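Local coordinates for catabolite control protein A (Lactococcus lactis, PDB 2O20), which probably acts as a DNA-binding global transcription regulator of the LacI family that mediates carbon catabolite repression and activation, at residues 63-73 / 93-103; 142-150 / 301-309. The protein carries 1 engineered substitution. All coordinates share one frame; numbering follows the deposited sequence.

Contact 1: 63-73 / 93-103; sequences TTTVGVILPTI and KYNMILANSDN
T64 and Y94 meet at the start of a parallel strand pair, their side chains side by side and pointing the same way. Along Y94, CB lies 3.4 Å from T64 O, and CG, set opposite its own carbonyl carbon (chi1 -63°), lies beneath T64 CG2 at 3.9 Å. This torsion turns the ring face to T64, with CD1 3.5 Å from T64 CB and CE1 also under that atom. The ring face then receives T64 CG2 as a CH-pi contact, 3.8 Å from the centroid and only 9° off the normal, while OH extends to T306 of helix 294-309. An alanine in place of Y94 would probably strip the T64 methyl of its aromatic cover and open a gap beside T306.

From N95 N to T64 O onward, strands 65-70 and 95-100 exchange backbone hydrogen bonds in regular parallel alternation, with V66 N to N95 O almost straight at 175°. On the V68 face, M96 bends at chi2 and chi3 to bring CE 3.8 Å from V68 CG2, and L98 CD2 lies 3.7 Å from V68 CB. At the C-terminal ends of the strands, D102 N reaches a lone pair of P71 O in the carbonyl plane at 2.7 Å. The side chain of N100, the last strand residue, accepts I73 N on OD1 at 3.0 Å, from a donor tilted out of the amide plane. The D102 carboxylate has salt bridges to K107 and to R83 of the second subunit, so this end also faces the dimer partner.

The pair forms the strands of a beta-alpha-beta unit whose helix 76-91 packs on L70 and M96. Helix 105-118 covers I69 and A99 on the other face. Strand 95-100 is outermost within the chain, and 65-70 continues the sheet by pairing with 122-125.

Contact 2: 142-150 / 301-309; sequences RTPVVLVGT and AMRLLTKLM
Strand 145-148 and the 301-309 part of helix 294-309 run almost antiparallel, at 168° between their N-to-C directions, with axes 8.4 Å apart at closest approach. The backbones come nearest at P144 with L308 and at V146 with L305, where the CA atoms of the latter pair are 6.3 Å apart. This is a helix laid on one face of a parallel sheet, the alpha/beta layering of the periplasmic-binding-protein fold used by the LacI family. No hydrogen bond crosses the interface, so apolar side chains carry it.

V146 is placed centrally, and its two methyls divide the helix surface between them. CG1 stands trans to the backbone N (chi1 -176°) and faces A301 CB at 4.0 Å, with L304 CD2 a little farther off. CG2 is directed to L305, 3.8 Å from its CB, the two side chains overlapping head to tail. L305 in turn leads its CD1 back over P144, reaching P144 O at 3.7 Å as well as the proline CB. That same CB lies 3.9 Å from L308 CB, so P144, just before the strand, packs against the C-terminal turn of the helix, touching L305, L308 and M309.

On the sheet side, V146 exchanges backbone hydrogen bonds with I123 and Y125, while L305 also rests on V124, so the helix spans neighbouring strands. Alternation along the strand brings V148 to the helix as well, where A301 offers only a methyl and permits close approach: V148 CG2 sits 3.5 Å from A301 CB, tighter than ordinary van der Waals contact.

Both contacts involve the same six-stranded parallel sheet, their centres 12 Å apart: contact 1 pairs two of its strands, and contact 2 sets a helix on a third. Along the chain they come in series: 63-73 and 93-103 close a local beta-alpha-beta unit before 142-150 opens the second contact. There, 150 residues separate 142-150 from 301-309, the C-terminal part of helix 294-309, and in between the chain builds the four-stranded sheet. This helix bridges the two contacts, because M309 CE lies 3.8 Å from T64 CG2; in one modelled conformer, V66 also packs on M302 and M309. Late sequence thus packs on the same face of the early sheet as helix 76-91.

Contact 1: 63-73 / 93-103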
# COMPACT_ATOMS: atom_id res chain seq x y z
N THR D 63 5.39 30.41 -3.09
CA THR D 63 6.18 29.17 -3.02
C THR D 63 5.79 28.27 -4.17
O THR D 63 4.60 28.08 -4.44
CB THR D 63 5.94 28.40 -1.72
OG1 THR D 63 6.25 29.25 -0.62
CG2 THR D 63 6.83 27.15 -1.66
N THR D 64 6.78 27.71 -4.84
CA THR D 64 6.53 26.76 -5.93
C THR D 64 5.67 25.59 -5.46
O THR D 64 5.86 25.04 -4.35
CB THR D 64 7.87 26.27 -6.50
OG1 THR D 64 8.52 27.38 -7.15
CG2 THR D 64 7.71 25.12 -7.45
N THR D 65 4.70 25.22 -6.31
CA THR D 65 3.68 24.24 -5.95
C THR D 65 3.62 23.23 -7.07
O THR D 65 3.42 23.59 -8.22
CB THR D 65 2.29 24.89 -5.72
OG1 THR D 65 2.35 25.82 -4.63
CG2 THR D 65 1.23 23.83 -5.43
N VAL D 66 3.79 21.96 -6.67
CA VAL D 66 3.72 20.81 -7.54
C VAL D 66 2.42 20.00 -7.34
O VAL D 66 2.10 19.58 -6.21
CB VAL D 66 4.98 19.92 -7.42
CG1 VAL D 66 6.17 20.63 -8.08
CG2 VAL D 66 5.32 19.62 -5.99
N GLY D 67 1.70 19.84 -8.45
CA GLY D 67 0.51 18.97 -8.54
C GLY D 67 0.91 17.55 -8.93
O GLY D 67 1.59 17.34 -9.93
N VAL D 68 0.45 16.56 -8.16
CA VAL D 68 0.73 15.14 -8.46
C VAL D 68 -0.58 14.37 -8.56
O VAL D 68 -1.35 14.30 -7.61
CB VAL D 68 1.61 14.48 -7.36
CG1 VAL D 68 2.01 13.06 -7.74
CG2 VAL D 68 2.86 15.33 -7.06
N ILE D 69 -0.79 13.76 -9.72
CA ILE D 69 -1.99 12.99 -10.02
C ILE D 69 -1.58 11.54 -10.10
O ILE D 69 -0.63 11.20 -10.80
CB ILE D 69 -2.60 13.37 -11.38
CG1 ILE D 69 -2.79 14.88 -11.43
CG2 ILE D 69 -3.93 12.60 -11.58
CD1 ILE D 69 -3.26 15.42 -12.71
N LEU D 70 -2.30 10.70 -9.35
CA LEU D 70 -2.07 9.24 -9.38
C LEU D 70 -3.42 8.56 -9.25
O LEU D 70 -4.36 9.17 -8.74
CB LEU D 70 -1.13 8.79 -8.23
CG LEU D 70 -1.57 9.03 -6.77
CD1 LEU D 70 -0.75 8.12 -5.79
CD2 LEU D 70 -1.44 10.48 -6.32
N PRO D 71 -3.56 7.33 -9.79
CA PRO D 71 -4.85 6.64 -9.68
C PRO D 71 -5.35 6.53 -8.23
O PRO D 71 -6.47 6.92 -7.91
CB PRO D 71 -4.53 5.28 -10.28
CG PRO D 71 -3.54 5.59 -11.30
CD PRO D 71 -2.64 6.57 -10.65
N THR D 72 -4.50 6.00 -7.36
CA THR D 72 -4.87 5.90 -5.94
C THR D 72 -3.65 5.73 -5.04
O THR D 72 -2.67 5.07 -5.39
CB THR D 72 -5.89 4.75 -5.67
OG1 THR D 72 -6.21 4.66 -4.27
CG2 THR D 72 -5.35 3.42 -6.14
N ILE D 73 -3.72 6.37 -3.89
CA ILE D 73 -2.74 6.23 -2.83
C ILE D 73 -2.64 4.80 -2.23
O ILE D 73 -1.58 4.43 -1.67
CB ILE D 73 -3.05 7.29 -1.70
CG1 ILE D 73 -1.82 7.55 -0.84
CG2 ILE D 73 -4.24 6.92 -0.89
CD1 ILE D 73 -0.82 8.44 -1.54
N LYS D 93 11.66 22.95 -0.22
CA LYS D 93 10.48 23.43 0.48
C LYS D 93 9.31 23.84 -0.45
O LYS D 93 8.59 24.80 -0.19
CB LYS D 93 10.87 24.55 1.46
CG LYS D 93 12.24 24.35 2.08
CD LYS D 93 12.34 24.54 3.59
CE LYS D 93 11.70 25.79 4.11
NZ LYS D 93 12.00 26.01 5.57
N TYR D 94 9.13 23.09 -1.53
CA TYR D 94 7.99 23.29 -2.45
C TYR D 94 6.73 22.73 -1.78
O TYR D 94 6.82 21.81 -0.95
CB TYR D 94 8.18 22.57 -3.79
CG TYR D 94 9.35 23.02 -4.65
CD1 TYR D 94 9.95 24.28 -4.49
CD2 TYR D 94 9.83 22.18 -5.67
CE1 TYR D 94 11.02 24.67 -5.30
CE2 TYR D 94 10.89 22.56 -6.48
CZ TYR D 94 11.47 23.80 -6.30
OH TYR D 94 12.51 24.12 -7.11
N ASN D 95 5.58 23.25 -2.15
CA ASN D 95 4.30 22.65 -1.72
C ASN D 95 3.96 21.48 -2.64
O ASN D 95 4.21 21.53 -3.84
CB ASN D 95 3.16 23.67 -1.76
CG ASN D 95 3.41 24.89 -0.90
OD1 ASN D 95 3.17 26.01 -1.33
ND2 ASN D 95 3.87 24.67 0.31
N MET D 96 3.38 20.43 -2.07
CA MET D 96 2.96 19.22 -2.82
C MET D 96 1.44 19.06 -2.66
O MET D 96 0.94 19.12 -1.54
CB MET D 96 3.60 17.97 -2.20
CG MET D 96 5.08 17.79 -2.42
SD MET D 96 5.40 16.94 -3.96
CE MET D 96 4.58 15.38 -3.63
N ILE D 97 0.73 18.86 -3.77
CA ILE D 97 -0.71 18.55 -3.73
C ILE D 97 -0.90 17.20 -4.37
O ILE D 97 -0.47 16.99 -5.52
CB ILE D 97 -1.57 19.61 -4.49
CG1 ILE D 97 -1.38 21.02 -3.93
CG2 ILE D 97 -3.07 19.21 -4.45
CD1 ILE D 97 -1.99 22.13 -4.79
N LEU D 98 -1.53 16.26 -3.67
CA LEU D 98 -1.76 14.95 -4.25
C LEU D 98 -3.24 14.78 -4.59
O LEU D 98 -4.10 15.11 -3.78
CB LEU D 98 -1.33 13.83 -3.29
CG LEU D 98 0.08 13.84 -2.67
CD1 LEU D 98 0.23 12.63 -1.77
CD2 LEU D 98 1.18 13.85 -3.70
N ALA D 99 -3.52 14.21 -5.75
CA ALA D 99 -4.91 14.00 -6.15
C ALA D 99 -5.08 12.58 -6.67
O ALA D 99 -4.26 12.10 -7.45
CB ALA D 99 -5.28 14.98 -7.20
N ASN D 100 -6.16 11.92 -6.25
CA ASN D 100 -6.49 10.57 -6.71
C ASN D 100 -7.44 10.65 -7.89
O ASN D 100 -8.50 11.30 -7.80
CB ASN D 100 -7.19 9.78 -5.60
CG ASN D 100 -6.30 9.55 -4.38
OD1 ASN D 100 -5.25 8.89 -4.45
ND2 ASN D 100 -6.72 10.11 -3.25
N SER D 101 -7.09 9.98 -8.99
CA SER D 101 -7.89 9.98 -10.21
C SER D 101 -8.71 8.71 -10.43
O SER D 101 -9.60 8.72 -11.28
CB SER D 101 -6.98 10.12 -11.42
OG SER D 101 -6.30 8.90 -11.68
N ASP D 102 -8.36 7.62 -9.72
CA ASP D 102 -8.95 6.29 -9.91
C ASP D 102 -8.87 5.83 -11.38
O ASP D 102 -9.69 5.03 -11.84
CB ASP D 102 -10.40 6.24 -9.40
CG ASP D 102 -10.49 6.52 -7.90
OD1 ASP D 102 -9.83 5.80 -7.12
OD2 ASP D 102 -11.18 7.48 -7.51
N ASN D 103 -7.88 6.36 -12.11
CA ASN D 103 -7.78 6.15 -13.56
C ASN D 103 -9.03 6.46 -14.40
O ASN D 103 -9.28 5.82 -15.44
CB ASN D 103 -7.36 4.70 -13.81
CG ASN D 103 -5.89 4.53 -13.86
OD1 ASN D 103 -5.37 3.58 -13.32
ND2 ASN D 103 -5.19 5.44 -14.55

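Contact 2: 142-150 / 301-309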
# COMPACT_ATOMS: atom_id res chain seq x y z
N ARG D 142 -0.22 24.93 -20.67
CA ARG D 142 1.21 25.29 -20.77
C ARG D 142 2.08 24.97 -19.51
O ARG D 142 3.24 25.37 -19.43
CB ARG D 142 1.37 26.75 -21.16
CG ARG D 142 1.01 27.03 -22.61
CD ARG D 142 1.72 28.30 -23.11
NE ARG D 142 2.16 28.16 -24.50
CZ ARG D 142 3.18 27.39 -24.91
NH1 ARG D 142 3.87 26.65 -24.04
NH2 ARG D 142 3.49 27.35 -26.20
N THR D 143 1.52 24.23 -18.57
CA THR D 143 2.23 23.88 -17.33
C THR D 143 3.36 22.90 -17.63
O THR D 143 3.15 21.93 -18.35
CB THR D 143 1.29 23.17 -16.35
OG1 THR D 143 -0.04 23.70 -16.44
CG2 THR D 143 1.81 23.27 -14.93
N PRO D 144 4.55 23.11 -17.05
CA PRO D 144 5.53 22.01 -17.07
C PRO D 144 4.96 20.71 -16.47
O PRO D 144 4.29 20.73 -15.44
CB PRO D 144 6.69 22.57 -16.22
CG PRO D 144 6.55 24.02 -16.32
CD PRO D 144 5.10 24.30 -16.38
N VAL D 145 5.18 19.60 -17.17
CA VAL D 145 4.65 18.28 -16.78
C VAL D 145 5.67 17.19 -17.11
O VAL D 145 6.40 17.27 -18.12
CB VAL D 145 3.27 18.01 -17.47
CG1 VAL D 145 3.37 18.26 -18.95
CG2 VAL D 145 2.76 16.61 -17.22
N VAL D 146 5.78 16.21 -16.22
CA VAL D 146 6.58 15.01 -16.44
C VAL D 146 5.68 13.78 -16.17
O VAL D 146 4.95 13.75 -15.18
CB VAL D 146 7.80 14.96 -15.52
CG1 VAL D 146 8.69 13.73 -15.85
CG2 VAL D 146 8.60 16.27 -15.64
N LEU D 147 5.73 12.79 -17.06
CA LEU D 147 5.02 11.51 -16.89
C LEU D 147 5.94 10.48 -16.23
O LEU D 147 7.14 10.45 -16.53
CB LEU D 147 4.56 10.99 -18.26
CG LEU D 147 3.92 11.98 -19.26
CD1 LEU D 147 3.66 11.31 -20.58
CD2 LEU D 147 2.62 12.63 -18.74
N VAL D 148 5.40 9.66 -15.33
CA VAL D 148 6.14 8.56 -14.70
C VAL D 148 5.35 7.25 -14.84
O VAL D 148 4.17 7.19 -14.47
CB VAL D 148 6.42 8.82 -13.19
CG1 VAL D 148 7.43 7.79 -12.65
CG2 VAL D 148 6.92 10.28 -12.94
N GLY D 149 5.99 6.22 -15.41
CA GLY D 149 5.36 4.92 -15.60
C GLY D 149 4.50 4.85 -16.85
O GLY D 149 3.84 3.82 -17.09
N THR D 150 4.47 5.93 -17.63
CA THR D 150 3.80 5.91 -18.93
C THR D 150 4.58 6.74 -19.93
O THR D 150 5.43 7.56 -19.56
CB THR D 150 2.30 6.33 -18.82
OG1 THR D 150 1.61 6.02 -20.05
CG2 THR D 150 2.16 7.82 -18.46
N ALA D 301 12.18 12.02 -11.86
CA ALA D 301 11.13 12.83 -12.46
C ALA D 301 11.05 14.21 -11.83
O ALA D 301 10.87 15.22 -12.52
CB ALA D 301 9.80 12.14 -12.33
N MET D 302 11.14 14.26 -10.50
CA MET D 302 11.00 15.54 -9.81
C MET D 302 12.25 16.45 -10.06
O MET D 302 12.13 17.69 -10.17
CB MET D 302 10.70 15.32 -8.31
CG MET D 302 10.30 16.57 -7.57
SD MET D 302 8.79 17.41 -8.15
CE MET D 302 9.46 19.04 -8.51
N ARG D 303 13.42 15.84 -10.20
CA ARG D 303 14.64 16.56 -10.58
C ARG D 303 14.49 17.23 -11.95
O ARG D 303 14.90 18.39 -12.14
CB ARG D 303 15.86 15.62 -10.58
CG ARG D 303 16.42 15.37 -9.21
CD ARG D 303 17.64 14.46 -9.25
NE ARG D 303 17.91 13.94 -7.91
CZ ARG D 303 18.03 12.66 -7.59
NH1 ARG D 303 17.94 11.70 -8.51
NH2 ARG D 303 18.27 12.34 -6.31
N LEU D 304 13.90 16.49 -12.89
CA LEU D 304 13.67 16.98 -14.23
C LEU D 304 12.66 18.13 -14.17
O LEU D 304 12.89 19.22 -14.70
CB LEU D 304 13.19 15.84 -15.15
CG LEU D 304 12.85 16.16 -16.62
CD1 LEU D 304 13.99 16.81 -17.27
CD2 LEU D 304 12.49 14.90 -17.39
N LEU D 305 11.54 17.90 -13.49
CA LEU D 305 10.50 18.93 -13.36
C LEU D 305 11.05 20.24 -12.72
O LEU D 305 10.64 21.32 -13.10
CB LEU D 305 9.29 18.43 -12.58
CG LEU D 305 8.05 19.35 -12.50
CD1 LEU D 305 7.45 19.71 -13.88
CD2 LEU D 305 6.97 18.73 -11.64
N THR D 306 11.95 20.11 -11.75
CA THR D 306 12.55 21.23 -11.07
C THR D 306 13.25 22.13 -12.09
O THR D 306 13.13 23.37 -12.02
CB THR D 306 13.54 20.75 -9.96
OG1 THR D 306 12.81 20.07 -8.95
CG2 THR D 306 14.25 21.94 -9.28
N LYS D 307 13.92 21.52 -13.06
CA LYS D 307 14.61 22.30 -14.10
C LYS D 307 13.62 23.00 -15.03
O LYS D 307 13.82 24.16 -15.36
CB LYS D 307 15.55 21.40 -14.92
CG LYS D 307 16.64 20.72 -14.12
CD LYS D 307 17.29 19.62 -14.96
CE LYS D 307 18.34 18.85 -14.19
NZ LYS D 307 18.99 17.84 -15.06
N LEU D 308 12.55 22.29 -15.42
CA LEU D 308 11.53 22.85 -16.29
C LEU D 308 10.89 24.07 -15.65
O LEU D 308 10.69 25.10 -16.31
CB LEU D 308 10.48 21.79 -16.67
CG LEU D 308 11.05 20.57 -17.44
CD1 LEU D 308 9.94 19.60 -17.83
CD2 LEU D 308 11.85 21.00 -18.68
N MET D 309 10.59 23.97 -14.36
CA MET D 309 9.92 25.05 -13.66
C MET D 309 10.81 26.27 -13.47
O MET D 309 10.30 27.36 -13.29
CB MET D 309 9.40 24.58 -12.29
CG MET D 309 8.31 23.51 -12.39
SD MET D 309 7.55 23.13 -10.79
CE MET D 309 8.88 22.36 -9.85